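Local coordinates for protein 5-carboxyvanillate decarboxylase (Sphingomonas paucimobilis, PDB 4L6D) that probably removes the carboxyl group at position 5 of 5-carboxyvanillate to give vanillate, using a manganese site in an amidohydrolase-fold barrel, at residues 266-271 / 291-296; 168-173 / 329-334; 30-35 / 175-180; 143-148 / 200-205. All blocks are in the same frame, centred on the assembly; numbering follows the deposited sequence.

Contact 1: 266-271 / 291-296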
loop_
_atom_site.group_PDB
_atom_site.type_symbol
_atom_site.label_atom_id
_atom_site.label_comp_id
_atom_site.label_asym_id
_atom_site.label_seq_id
_atom_site.Cartn_x
_atom_site.Cartn_y
_atom_site.Cartn_z
ATOM N N ASN A 266 0.533 -16.644 10.535
ATOM C CA ASN A 266 1.823 -16.168 11.046
ATOM C C ASN A 266 1.884 -14.715 11.485
ATOM O O ASN A 266 2.875 -14.307 12.104
ATOM C CB ASN A 266 2.919 -16.423 10.011
ATOM C CG ASN A 266 3.178 -17.901 9.795
ATOM O OD1 ASN A 266 2.677 -18.512 8.841
ATOM N ND2 ASN A 266 3.961 -18.496 10.695
ATOM N N PHE A 267 0.857 -13.931 11.165
ATOM C CA PHE A 267 0.874 -12.514 11.525
ATOM C C PHE A 267 -0.264 -12.140 12.459
ATOM O O PHE A 267 -1.316 -12.780 12.471
ATOM C CB PHE A 267 0.747 -11.615 10.286
ATOM C CG PHE A 267 1.939 -11.642 9.367
ATOM C CD1 PHE A 267 2.225 -12.757 8.612
ATOM C CD2 PHE A 267 2.719 -10.512 9.211
ATOM C CE1 PHE A 267 3.314 -12.767 7.736
ATOM C CE2 PHE A 267 3.803 -10.506 8.334
ATOM C CZ PHE A 267 4.101 -11.638 7.603
ATOM N N ALA A 268 -0.030 -11.069 13.214
ATOM C CA ALA A 268 -1.090 -10.332 13.893
ATOM C C ALA A 268 -0.801 -8.859 13.640
ATOM O O ALA A 268 0.304 -8.498 13.204
ATOM C CB ALA A 268 -1.108 -10.636 15.404
ATOM N N ILE A 269 -1.788 -8.011 13.896
ATOM C CA ILE A 269 -1.665 -6.590 13.593
ATOM C C ILE A 269 -1.996 -5.735 14.801
ATOM O O ILE A 269 -2.626 -6.201 15.749
ATOM C CB ILE A 269 -2.554 -6.156 12.387
ATOM C CG1 ILE A 269 -4.045 -6.147 12.750
ATOM C CG2 ILE A 269 -2.322 -7.076 11.198
ATOM C CD1 ILE A 269 -4.898 -5.419 11.717
ATOM N N THR A 270 -1.560 -4.479 14.758
ATOM C CA THR A 270 -1.996 -3.496 15.746
ATOM C C THR A 270 -2.626 -2.293 15.079
ATOM O O THR A 270 -2.462 -2.080 13.875
ATOM C CB THR A 270 -0.876 -3.015 16.695
ATOM O OG1 THR A 270 -0.199 -1.894 16.110
ATOM C CG2 THR A 270 0.121 -4.138 17.020
ATOM N N THR A 271 -3.330 -1.504 15.884
ATOM C CA THR A 271 -4.064 -0.339 15.399
ATOM C C THR A 271 -3.277 0.966 15.495
ATOM O O THR A 271 -3.865 2.028 15.339
ATOM C CB THR A 271 -5.370 -0.150 16.197
ATOM O OG1 THR A 271 -5.050 0.160 17.557
ATOM C CG2 THR A 271 -6.218 -1.437 16.166
ATOM N N ASN A 291 -6.473 -11.656 16.173
ATOM C CA ASN A 291 -5.290 -11.178 15.452
ATOM C C ASN A 291 -5.137 -9.656 15.405
ATOM O O ASN A 291 -4.300 -9.138 14.668
ATOM C CB ASN A 291 -5.285 -11.722 14.022
ATOM C CG ASN A 291 -4.633 -13.092 13.914
ATOM O OD1 ASN A 291 -4.029 -13.586 14.865
ATOM N ND2 ASN A 291 -4.722 -13.697 12.737
ATOM N N VAL A 292 -5.940 -8.943 16.189
ATOM C CA VAL A 292 -5.877 -7.487 16.212
ATOM C C VAL A 292 -5.604 -6.978 17.618
ATOM O O VAL A 292 -6.329 -7.313 18.547
ATOM C CB VAL A 292 -7.184 -6.854 15.692
ATOM C CG1 VAL A 292 -7.038 -5.335 15.598
ATOM C CG2 VAL A 292 -7.563 -7.453 14.338
ATOM N N MET A 293 -4.581 -6.136 17.753
ATOM C CA MET A 293 -4.204 -5.554 19.038
ATOM C C MET A 293 -4.253 -4.042 18.994
ATOM O O MET A 293 -4.025 -3.433 17.959
ATOM C CB MET A 293 -2.787 -5.977 19.407
ATOM C CG MET A 293 -2.679 -7.450 19.725
ATOM S SD MET A 293 -0.983 -7.990 20.015
ATOM C CE MET A 293 -0.337 -8.073 18.349
ATOM N N TRP A 294 -4.524 -3.438 20.141
ATOM C CA TRP A 294 -4.520 -1.990 20.254
ATOM C C TRP A 294 -3.109 -1.443 20.497
ATOM O O TRP A 294 -2.260 -2.106 21.103
ATOM C CB TRP A 294 -5.482 -1.595 21.380
ATOM C CG TRP A 294 -5.540 -0.131 21.676
ATOM C CD1 TRP A 294 -6.124 0.839 20.918
ATOM C CD2 TRP A 294 -4.990 0.521 22.822
ATOM N NE1 TRP A 294 -5.965 2.069 21.524
ATOM C CE2 TRP A 294 -5.280 1.893 22.702
ATOM C CE3 TRP A 294 -4.286 0.069 23.952
ATOM C CZ2 TRP A 294 -4.887 2.822 23.663
ATOM C CZ3 TRP A 294 -3.894 0.989 24.900
ATOM C CH2 TRP A 294 -4.199 2.353 24.751
ATOM N N ALA A 295 -2.867 -0.224 20.019
ATOM C CA ALA A 295 -1.609 0.479 20.277
ATOM C C ALA A 295 -1.850 1.983 20.224
ATOM O O ALA A 295 -2.909 2.419 19.774
ATOM C CB ALA A 295 -0.531 0.081 19.266
ATOM N N ILE A 296 -0.862 2.770 20.655
ATOM C CA ILE A 296 -0.965 4.225 20.618
ATOM C C ILE A 296 0.010 4.831 19.614
ATOM O O ILE A 296 -0.334 5.793 18.920
ATOM C CB ILE A 296 -0.708 4.853 22.001
ATOM C CG1 ILE A 296 -1.686 4.300 23.042
ATOM C CG2 ILE A 296 -0.785 6.380 21.913
ATOM C CD1 ILE A 296 -1.239 4.571 24.463
HETATM O O HOH W 1 -5.034 2.898 18.026
#
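The last beta-alpha-beta unit of the amidohydrolase barrel sets I269 and T270 of strand 267-270 beside V292 and M293 of strand 292-293, with helix 277-287 joining the two strands in the chain. Three backbone hydrogen bonds establish the parallel pairing. I269 N donates to N291 O at 2.9 Å in an almost straight bond (167° at the hydrogen), and I269 O accepts from M293 N at 2.8 Å. T271 N then reaches M293 O at 2.9 Å with a more bent geometry (133°).

Side chains alternate between the two faces of the sheet. I269 and V292 lie side by side and point the same way, I269 CG1 being 4.1 Å from V292 CG2, and both pack on helix 277-287. On the other face, M293 crosses T270; its third torsion of -77° bends the thioether so that M293 CE comes 4.0 Å from A268 CB. T270 OG1 passes A295 CB and finds its main polar partner in Y172 OH.

Past the strand ends the side chain of T271 adds to the backbone bonds. T271 OG1 accepts a weak bond from A295 N at 3.3 Å, and water 1, 2.8 Å from T271 OG1, donates to A295 O and so links the two segments once more. A295 also touches T7 and lies close to the manganese ligand E8, while the ligand D297 follows soon after. Parallel pairing that runs out into metal-binding loops at the C-terminal strand ends is typical of the TIM barrel of amidohydrolases.

Contact 2: 168-173 / 329-334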
loop_
_atom_site.group_PDB
_atom_site.type_symbol
_atom_site.label_atom_id
_atom_site.label_comp_id
_atom_site.label_asym_id
_atom_site.label_seq_id
_atom_site.Cartn_x
_atom_site.Cartn_y
_atom_site.Cartn_z
ATOM N N GLY A 168 10.443 -18.603 20.281
ATOM C CA GLY A 168 9.026 -18.451 20.561
ATOM C C GLY A 168 8.570 -16.999 20.686
ATOM O O GLY A 168 7.382 -16.735 20.889
ATOM N N LEU A 169 9.499 -16.058 20.564
ATOM C CA LEU A 169 9.159 -14.628 20.635
ATOM C C LEU A 169 8.544 -14.117 19.342
ATOM O O LEU A 169 9.047 -14.392 18.244
ATOM C CB LEU A 169 10.404 -13.791 20.945
ATOM C CG LEU A 169 11.075 -14.046 22.300
ATOM C CD1 LEU A 169 12.266 -13.127 22.453
ATOM C CD2 LEU A 169 10.083 -13.841 23.445
ATOM N N ALA A 170 7.478 -13.335 19.475
ATOM C CA ALA A 170 6.910 -12.635 18.336
ATOM C C ALA A 170 7.827 -11.481 17.920
ATOM O O ALA A 170 8.419 -10.820 18.775
ATOM C CB ALA A 170 5.520 -12.123 18.673
ATOM N N LEU A 171 7.957 -11.262 16.613
ATOM C CA LEU A 171 8.750 -10.146 16.097
ATOM C C LEU A 171 7.848 -9.051 15.552
ATOM O O LEU A 171 7.116 -9.260 14.584
ATOM C CB LEU A 171 9.688 -10.625 14.992
ATOM C CG LEU A 171 10.462 -9.514 14.271
ATOM C CD1 LEU A 171 11.479 -8.843 15.201
ATOM C CD2 LEU A 171 11.165 -10.078 13.048
ATOM N N TYR A 172 7.903 -7.880 16.179
ATOM C CA TYR A 172 7.203 -6.709 15.675
ATOM C C TYR A 172 8.086 -6.093 14.604
ATOM O O TYR A 172 9.201 -5.662 14.898
ATOM C CB TYR A 172 6.984 -5.716 16.822
ATOM C CG TYR A 172 5.823 -4.754 16.648
ATOM C CD1 TYR A 172 5.725 -3.935 15.526
ATOM C CD2 TYR A 172 4.833 -4.656 17.625
ATOM C CE1 TYR A 172 4.674 -3.042 15.381
ATOM C CE2 TYR A 172 3.779 -3.775 17.496
ATOM C CZ TYR A 172 3.698 -2.979 16.366
ATOM O OH TYR A 172 2.644 -2.113 16.252
ATOM N N ILE A 173 7.626 -6.098 13.356
ATOM C CA ILE A 173 8.363 -5.398 12.305
ATOM C C ILE A 173 7.779 -4.007 12.172
ATOM O O ILE A 173 6.774 -3.794 11.480
ATOM C CB ILE A 173 8.373 -6.150 10.954
ATOM C CG1 ILE A 173 8.996 -7.539 11.127
ATOM C CG2 ILE A 173 9.186 -5.357 9.940
ATOM C CD1 ILE A 173 8.993 -8.386 9.850
ATOM N N ALA A 329 -1.563 -9.823 25.670
ATOM C CA ALA A 329 -1.099 -10.617 26.798
ATOM C C ALA A 329 -0.675 -12.015 26.345
ATOM O O ALA A 329 0.330 -12.548 26.812
ATOM C CB ALA A 329 -2.176 -10.699 27.858
ATOM N N ARG A 330 -1.432 -12.587 25.415
ATOM C CA ARG A 330 -1.101 -13.889 24.849
ATOM C C ARG A 330 0.150 -13.820 23.974
ATOM O O ARG A 330 1.122 -14.551 24.198
ATOM C CB ARG A 330 -2.269 -14.405 24.012
ATOM C CG ARG A 330 -2.022 -15.758 23.371
ATOM C CD ARG A 330 -3.176 -16.156 22.456
ATOM N NE ARG A 330 -3.149 -15.436 21.182
ATOM C CZ ARG A 330 -4.040 -14.520 20.808
ATOM N NH1 ARG A 330 -5.052 -14.211 21.604
ATOM N NH2 ARG A 330 -3.920 -13.924 19.632
ATOM N N ILE A 331 0.121 -12.938 22.982
ATOM C CA ILE A 331 1.186 -12.869 21.984
ATOM C C ILE A 331 2.518 -12.427 22.579
ATOM O O ILE A 331 3.581 -12.909 22.171
ATOM C CB ILE A 331 0.771 -11.955 20.814
ATOM C CG1 ILE A 331 -0.360 -12.625 20.025
ATOM C CG2 ILE A 331 1.970 -11.602 19.911
ATOM C CD1 ILE A 331 -1.038 -11.716 19.026
ATOM N N PHE A 332 2.454 -11.526 23.555
ATOM C CA PHE A 332 3.663 -10.954 24.153
ATOM C C PHE A 332 3.933 -11.385 25.597
ATOM O O PHE A 332 4.638 -10.690 26.338
ATOM C CB PHE A 332 3.628 -9.433 24.037
ATOM C CG PHE A 332 3.702 -8.930 22.620
ATOM C CD1 PHE A 332 4.832 -9.146 21.846
ATOM C CD2 PHE A 332 2.630 -8.245 22.057
ATOM C CE1 PHE A 332 4.896 -8.675 20.537
ATOM C CE2 PHE A 332 2.686 -7.771 20.756
ATOM C CZ PHE A 332 3.828 -7.980 19.993
ATOM N N ARG A 333 3.368 -12.517 26.006
ATOM C CA ARG A 333 3.775 -13.164 27.259
ATOM C C ARG A 333 3.600 -12.249 28.469
ATOM O O ARG A 333 4.492 -12.146 29.312
ATOM C CB ARG A 333 5.247 -13.601 27.182
ATOM C CG ARG A 333 5.577 -14.555 26.046
ATOM C CD ARG A 333 7.045 -14.999 26.096
ATOM N NE ARG A 333 7.344 -15.981 25.056
ATOM C CZ ARG A 333 8.484 -16.661 24.966
ATOM N NH1 ARG A 333 9.451 -16.476 25.859
ATOM N NH2 ARG A 333 8.656 -17.535 23.984
ATOM N N ILE A 334 2.453 -11.584 28.556
ATOM C CA ILE A 334 2.170 -10.697 29.680
ATOM C C ILE A 334 1.161 -11.364 30.600
ATOM O O ILE A 334 0.142 -11.880 30.142
ATOM C CB ILE A 334 1.601 -9.339 29.200
ATOM C CG1 ILE A 334 2.617 -8.621 28.306
ATOM C CG2 ILE A 334 1.228 -8.474 30.389
ATOM C CD1 ILE A 334 2.040 -7.402 27.588
HETATM O O HOH W 2 5.893 -15.575 22.778
HETATM O O HOH W 3 6.013 -18.419 23.199
HETATM O O HOH W 4 6.359 -12.862 22.123
#
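The guanidinium of R333 carries L169 CD2 over the centre of one face, the methyl lying 3.6 Å from R333 CZ, and the two side chains cross at about a right angle. The ring of F332 has I331 CG2, from its own segment, over the centre of one face. Two groups of the 168-173 segment reach the same ring obliquely: A170 CB stands 4.0 Å from F332 CE1, and Y172 CD2 is 4.2 Å from F332 CZ. A170 CB also meets I331 CG2 at 3.8 Å, and this small methyl therefore sits against both aliphatic and aromatic carbon.

The contact joins the start of strand 171-174, at the N-terminal end of the barrel, to the chain as it leaves helix 317-331. F332 is the first residue past that helix; its ring turns inward and touches V224 and L114 on two further strands, consistent with its plugging this end of the barrel. Y172 points its hydroxyl deeper, to E8.

R333 lies at the exposed margin. Its chain is extended from CG to NE, the third torsion of 176° setting NE far out; R333 NH2 lies near the backbone of G168 and bonds to S167 O. Water 2 accepts from R333 NE at 2.7 Å and donates to G168 O, also at 2.7 Å. Further in, water 4 accepts from A170 N at 2.9 Å and donates to I331 O.

Contact 3: 30-35 / 175-180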
loop_
_atom_site.group_PDB
_atom_site.type_symbol
_atom_site.label_atom_id
_atom_site.label_comp_id
_atom_site.label_asym_id
_atom_site.label_seq_id
_atom_site.Cartn_x
_atom_site.Cartn_y
_atom_site.Cartn_z
ATOM N N SER A 30 20.879 7.228 3.546
ATOM C CA SER A 30 19.625 6.578 3.929
ATOM C C SER A 30 18.521 7.607 4.136
ATOM O O SER A 30 18.761 8.660 4.712
ATOM C CB SER A 30 19.806 5.774 5.215
ATOM O OG SER A 30 18.562 5.231 5.642
ATOM N N LEU A 31 17.310 7.293 3.681
ATOM C CA LEU A 31 16.189 8.209 3.837
ATOM C C LEU A 31 15.832 8.423 5.311
ATOM O O LEU A 31 15.195 9.414 5.656
ATOM C CB LEU A 31 14.972 7.735 3.032
ATOM C CG LEU A 31 13.810 8.721 2.864
ATOM C CD1 LEU A 31 14.205 9.927 2.045
ATOM C CD2 LEU A 31 12.649 8.002 2.207
ATOM N N ASP A 32 16.264 7.515 6.186
ATOM C CA ASP A 32 16.064 7.722 7.619
ATOM C C ASP A 32 16.825 8.918 8.160
ATOM O O ASP A 32 16.548 9.360 9.268
ATOM C CB ASP A 32 16.434 6.484 8.427
ATOM C CG ASP A 32 15.430 5.382 8.258
ATOM O OD1 ASP A 32 14.307 5.500 8.805
ATOM O OD2 ASP A 32 15.747 4.412 7.552
ATOM N N MET A 33 17.791 9.433 7.403
ATOM C CA MET A 33 18.537 10.612 7.856
ATOM C C MET A 33 17.655 11.846 8.037
ATOM O O MET A 33 18.027 12.755 8.776
ATOM C CB MET A 33 19.731 10.916 6.941
ATOM C CG MET A 33 20.831 9.854 7.027
ATOM S SD MET A 33 21.657 9.761 8.634
ATOM C CE MET A 33 22.703 11.217 8.533
ATOM N N ILE A 34 16.491 11.876 7.382
ATOM C CA ILE A 34 15.554 12.974 7.593
ATOM C C ILE A 34 15.068 12.963 9.047
ATOM O O ILE A 34 15.234 13.950 9.762
ATOM C CB ILE A 34 14.370 12.933 6.591
ATOM C CG1 ILE A 34 14.883 13.140 5.162
ATOM C CG2 ILE A 34 13.338 13.991 6.946
ATOM C CD1 ILE A 34 13.816 12.994 4.071
ATOM N N LEU A 35 14.495 11.844 9.481
ATOM C CA LEU A 35 14.125 11.650 10.884
ATOM C C LEU A 35 15.317 11.871 11.814
ATOM O O LEU A 35 15.213 12.570 12.827
ATOM C CB LEU A 35 13.603 10.225 11.095
ATOM C CG LEU A 35 13.472 9.757 12.544
ATOM C CD1 LEU A 35 12.307 10.459 13.202
ATOM C CD2 LEU A 35 13.315 8.246 12.609
ATOM N N PRO A 175 7.961 0.112 11.203
ATOM C CA PRO A 175 8.535 0.778 10.024
ATOM C C PRO A 175 9.901 1.444 10.247
ATOM O O PRO A 175 10.368 1.671 11.362
ATOM C CB PRO A 175 7.494 1.861 9.682
ATOM C CG PRO A 175 6.222 1.375 10.328
ATOM C CD PRO A 175 6.644 0.661 11.568
ATOM N N ARG A 176 10.549 1.733 9.129
ATOM C CA ARG A 176 11.530 2.811 9.048
ATOM C C ARG A 176 11.299 3.425 7.672
ATOM O O ARG A 176 10.396 3.010 6.948
ATOM C CB ARG A 176 12.971 2.308 9.242
ATOM C CG ARG A 176 13.404 1.268 8.219
ATOM C CD ARG A 176 14.823 0.791 8.446
ATOM N NE ARG A 176 15.813 1.822 8.158
ATOM C CZ ARG A 176 17.117 1.587 8.076
ATOM N NH1 ARG A 176 17.573 0.358 8.288
ATOM N NH2 ARG A 176 17.955 2.579 7.797
ATOM N N ALA A 177 12.089 4.422 7.310
ATOM C CA ALA A 177 11.899 5.050 6.011
ATOM C C ALA A 177 12.200 4.071 4.871
ATOM O O ALA A 177 13.034 3.165 5.021
ATOM C CB ALA A 177 12.786 6.292 5.892
ATOM N N PRO A 178 11.525 4.259 3.724
ATOM C CA PRO A 178 11.825 3.513 2.499
ATOM C C PRO A 178 13.322 3.302 2.255
ATOM O O PRO A 178 14.110 4.248 2.335
ATOM C CB PRO A 178 11.225 4.402 1.420
ATOM C CG PRO A 178 9.980 4.952 2.101
ATOM C CD PRO A 178 10.366 5.156 3.546
ATOM N N SER A 179 13.692 2.061 1.949
ATOM C CA SER A 179 15.082 1.708 1.661
ATOM C C SER A 179 15.560 2.358 0.377
ATOM O O SER A 179 14.783 2.967 -0.365
ATOM C CB SER A 179 15.231 0.194 1.508
ATOM O OG SER A 179 14.774 -0.218 0.225
ATOM N N LYS A 180 16.844 2.189 0.088
ATOM C CA LYS A 180 17.428 2.779 -1.112
ATOM C C LYS A 180 16.833 2.177 -2.384
ATOM O O LYS A 180 16.917 2.776 -3.456
ATOM C CB LYS A 180 18.957 2.663 -1.104
ATOM C CG LYS A 180 19.650 3.537 -0.069
ATOM C CD LYS A 180 21.161 3.351 -0.102
ATOM C CE LYS A 180 21.808 4.247 0.943
ATOM N NZ LYS A 180 23.283 4.299 0.805
HETATM O O HOH W 5 16.750 5.014 2.081
HETATM O O HOH W 6 15.744 3.850 4.986
#
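D32 and R176 form the tight part of this contact, gathered round one carboxylate. R176 grips it side-on with two nitrogens, and both go to a single oxygen: R176 NE is 2.7 Å and R176 NH2 2.9 Å from D32 OD2. The oxygen lies in the guanidinium plane, yet both donors come from above the same face of the carboxylate, the two planes standing 43° apart. The bend of R176 at its third torsion (-69°) turns NE into this salt bridge. D32 OD1 is met on its syn side by A177 N at 2.9 Å, almost straight at 169°. S30 OG caps the turn leading into helix 33-40 by accepting from D32 N at 3.3 Å. An alanine in place of D32 would probably leave the R176 guanidinium without its carboxylate and A177 N without its acceptor, and the 175-180 loop less firmly held.

Beside the carboxylate the packing is apolar, with L31 CB 3.9 Å from A177 CB and L31 CD2 against the P178 ring. Water 5 bridges the segments here, accepting from L31 N at 2.8 Å and donating to P178 O. The solvent side is looser: the extended, exposed K180 only skirts S30, with K180 CE 4.1 Å from S30 N.

L35 of the same helix lines the vanillate pocket, and 175-180 follows the manganese ligand H174. Such joining of loops round the pocket is characteristic of the active-site end of a TIM barrel.

Contact 4: 143-148 / 200-205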
loop_
_atom_site.group_PDB
_atom_site.type_symbol
_atom_site.label_atom_id
_atom_site.label_comp_id
_atom_site.label_asym_id
_atom_site.label_seq_id
_atom_site.Cartn_x
_atom_site.Cartn_y
_atom_site.Cartn_z
ATOM N N ILE A 143 12.111 -5.050 15.282
ATOM C CA ILE A 143 13.090 -4.646 14.284
ATOM C C ILE A 143 12.381 -3.665 13.341
ATOM O O ILE A 143 11.157 -3.725 13.186
ATOM C CB ILE A 143 13.686 -5.874 13.539
ATOM C CG1 ILE A 143 15.070 -5.538 12.965
ATOM C CG2 ILE A 143 12.734 -6.376 12.459
ATOM C CD1 ILE A 143 16.144 -5.280 14.050
ATOM N N ASN A 144 13.133 -2.758 12.727
ATOM C CA ASN A 144 12.540 -1.695 11.910
ATOM C C ASN A 144 12.754 -1.901 10.424
ATOM O O ASN A 144 13.786 -1.518 9.882
ATOM C CB ASN A 144 13.076 -0.336 12.355
ATOM C CG ASN A 144 12.959 -0.161 13.843
ATOM O OD1 ASN A 144 11.855 0.048 14.361
ATOM N ND2 ASN A 144 14.071 -0.317 14.559
ATOM N N SER A 145 11.752 -2.492 9.781
ATOM C CA SER A 145 11.806 -2.952 8.398
ATOM C C SER A 145 13.224 -3.323 7.930
ATOM O O SER A 145 13.877 -4.118 8.596
ATOM C CB SER A 145 11.089 -1.985 7.461
ATOM O OG SER A 145 10.713 -2.668 6.282
ATOM N N HIS A 146 13.712 -2.731 6.844
ATOM C CA HIS A 146 14.928 -3.209 6.188
ATOM C C HIS A 146 16.200 -3.065 7.016
ATOM O O HIS A 146 16.280 -2.241 7.918
ATOM C CB HIS A 146 15.122 -2.514 4.832
ATOM C CG HIS A 146 15.744 -1.153 4.917
ATOM N ND1 HIS A 146 17.111 -0.957 4.938
ATOM C CD2 HIS A 146 15.187 0.081 4.978
ATOM C CE1 HIS A 146 17.367 0.339 5.001
ATOM N NE2 HIS A 146 16.217 0.991 5.032
ATOM N N THR A 147 17.192 -3.884 6.693
ATOM C CA THR A 147 18.551 -3.654 7.166
ATOM C C THR A 147 19.492 -3.693 5.976
ATOM O O THR A 147 19.429 -4.611 5.156
ATOM C CB THR A 147 18.997 -4.698 8.212
ATOM O OG1 THR A 147 18.081 -4.680 9.310
ATOM C CG2 THR A 147 20.412 -4.380 8.731
ATOM N N ASN A 148 20.345 -2.678 5.875
ATOM C CA ASN A 148 21.305 -2.572 4.777
ATOM C C ASN A 148 20.629 -2.591 3.406
ATOM O O ASN A 148 21.201 -3.046 2.421
ATOM C CB ASN A 148 22.393 -3.651 4.878
ATOM C CG ASN A 148 23.201 -3.543 6.157
ATOM O OD1 ASN A 148 23.401 -2.450 6.687
ATOM N ND2 ASN A 148 23.677 -4.677 6.653
ATOM N N ILE A 200 4.515 1.769 2.933
ATOM C CA ILE A 200 4.970 1.125 1.704
ATOM C C ILE A 200 6.219 0.274 1.950
ATOM O O ILE A 200 6.298 -0.877 1.508
ATOM C CB ILE A 200 5.245 2.157 0.603
ATOM C CG1 ILE A 200 3.987 2.977 0.286
ATOM C CG2 ILE A 200 5.768 1.456 -0.643
ATOM C CD1 ILE A 200 2.785 2.126 -0.103
ATOM N N GLU A 201 7.178 0.836 2.678
ATOM C CA GLU A 201 8.399 0.126 3.035
ATOM C C GLU A 201 8.121 -1.164 3.809
ATOM O O GLU A 201 8.622 -2.236 3.440
ATOM C CB GLU A 201 9.299 1.077 3.844
ATOM C CG GLU A 201 10.361 0.414 4.713
ATOM C CD GLU A 201 11.442 -0.300 3.924
ATOM O OE1 GLU A 201 11.649 0.003 2.724
ATOM O OE2 GLU A 201 12.074 -1.187 4.532
ATOM N N THR A 202 7.291 -1.059 4.848
ATOM C CA THR A 202 7.080 -2.165 5.776
ATOM C C THR A 202 6.212 -3.257 5.157
ATOM O O THR A 202 6.509 -4.449 5.297
ATOM C CB THR A 202 6.464 -1.653 7.087
ATOM O OG1 THR A 202 7.244 -0.547 7.556
ATOM C CG2 THR A 202 6.488 -2.736 8.161
ATOM N N SER A 203 5.145 -2.853 4.464
ATOM C CA SER A 203 4.279 -3.823 3.803
ATOM C C SER A 203 5.029 -4.559 2.706
ATOM O O SER A 203 4.850 -5.765 2.536
ATOM C CB SER A 203 3.005 -3.181 3.236
ATOM O OG SER A 203 3.304 -2.189 2.267
ATOM N N THR A 204 5.863 -3.851 1.952
ATOM C CA THR A 204 6.611 -4.514 0.881
ATOM C C THR A 204 7.586 -5.552 1.438
ATOM O O THR A 204 7.718 -6.637 0.887
ATOM C CB THR A 204 7.310 -3.493 -0.027
ATOM O OG1 THR A 204 6.316 -2.660 -0.647
ATOM C CG2 THR A 204 8.123 -4.185 -1.111
ATOM N N ASN A 205 8.250 -5.215 2.538
ATOM C CA ASN A 205 9.107 -6.159 3.242
ATOM C C ASN A 205 8.305 -7.422 3.576
ATOM O O ASN A 205 8.683 -8.542 3.207
ATOM C CB ASN A 205 9.641 -5.488 4.516
ATOM C CG ASN A 205 10.870 -6.186 5.097
ATOM O OD1 ASN A 205 11.195 -7.316 4.743
ATOM N ND2 ASN A 205 11.565 -5.487 5.999
#
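E201 OE2 is gripped by two donors from the loop after strand 140-144. S145 OG gives it a short bond of 2.7 Å, arriving on the anti side and 32° out of the carboxylate plane, and H146 N approaches at 3.2 Å nearly along the C-O axis. The same oxygen sits at the edge of the H146 ring, 3.4 Å from H146 CD2. S145 OG, anti to its backbone N (chi1 -158°), also accepts from N205 ND2 at 3.0 Å. That bond is straight (165°) and close to the amide plane, so the hydroxyl relays between two residues one helical turn apart. The other oxygen, E201 OE1, takes S179 N and Y151 OH; N205 OD1 takes Y152 N. An alanine at E201 would probably leave S145 OG, H146 N, S179 N and Y151 OH without this acceptor, the serine hydroxyl keeping its bond from N205 ND2.

S145 directly follows strand 140-144 and keeps a backbone bond to H174 of the neighbouring strand 171-174, while E201, T202 and N205 lie on the side of helix 197-211 that faces this strand end. T204, elsewhere on the helix, bonds W196 of the second subunit, which places helix 197-211 between the barrel and that subunit, as part of the dimer interface.

How the contacts relate
Contacts 1, 2 and 4 all reach the same eight-stranded parallel sheet, but with different chemistry. Contact 1, buried, is strand pairing by backbone bonds; contact 2, partly exposed, is apolar inside and water-bridged at its margin. They touch where M293 packs on F332, and contact 1 nests within the chain loop closed by contact 2. Contacts 3 and 4, centres 10 Å apart and both buried, depend instead on carboxylates, and meet through R176 NH1 with H146 O. Strand 171-174 and the loop after it link contacts 2, 3 and 4, from the N-terminal end of the strands to the pocket side.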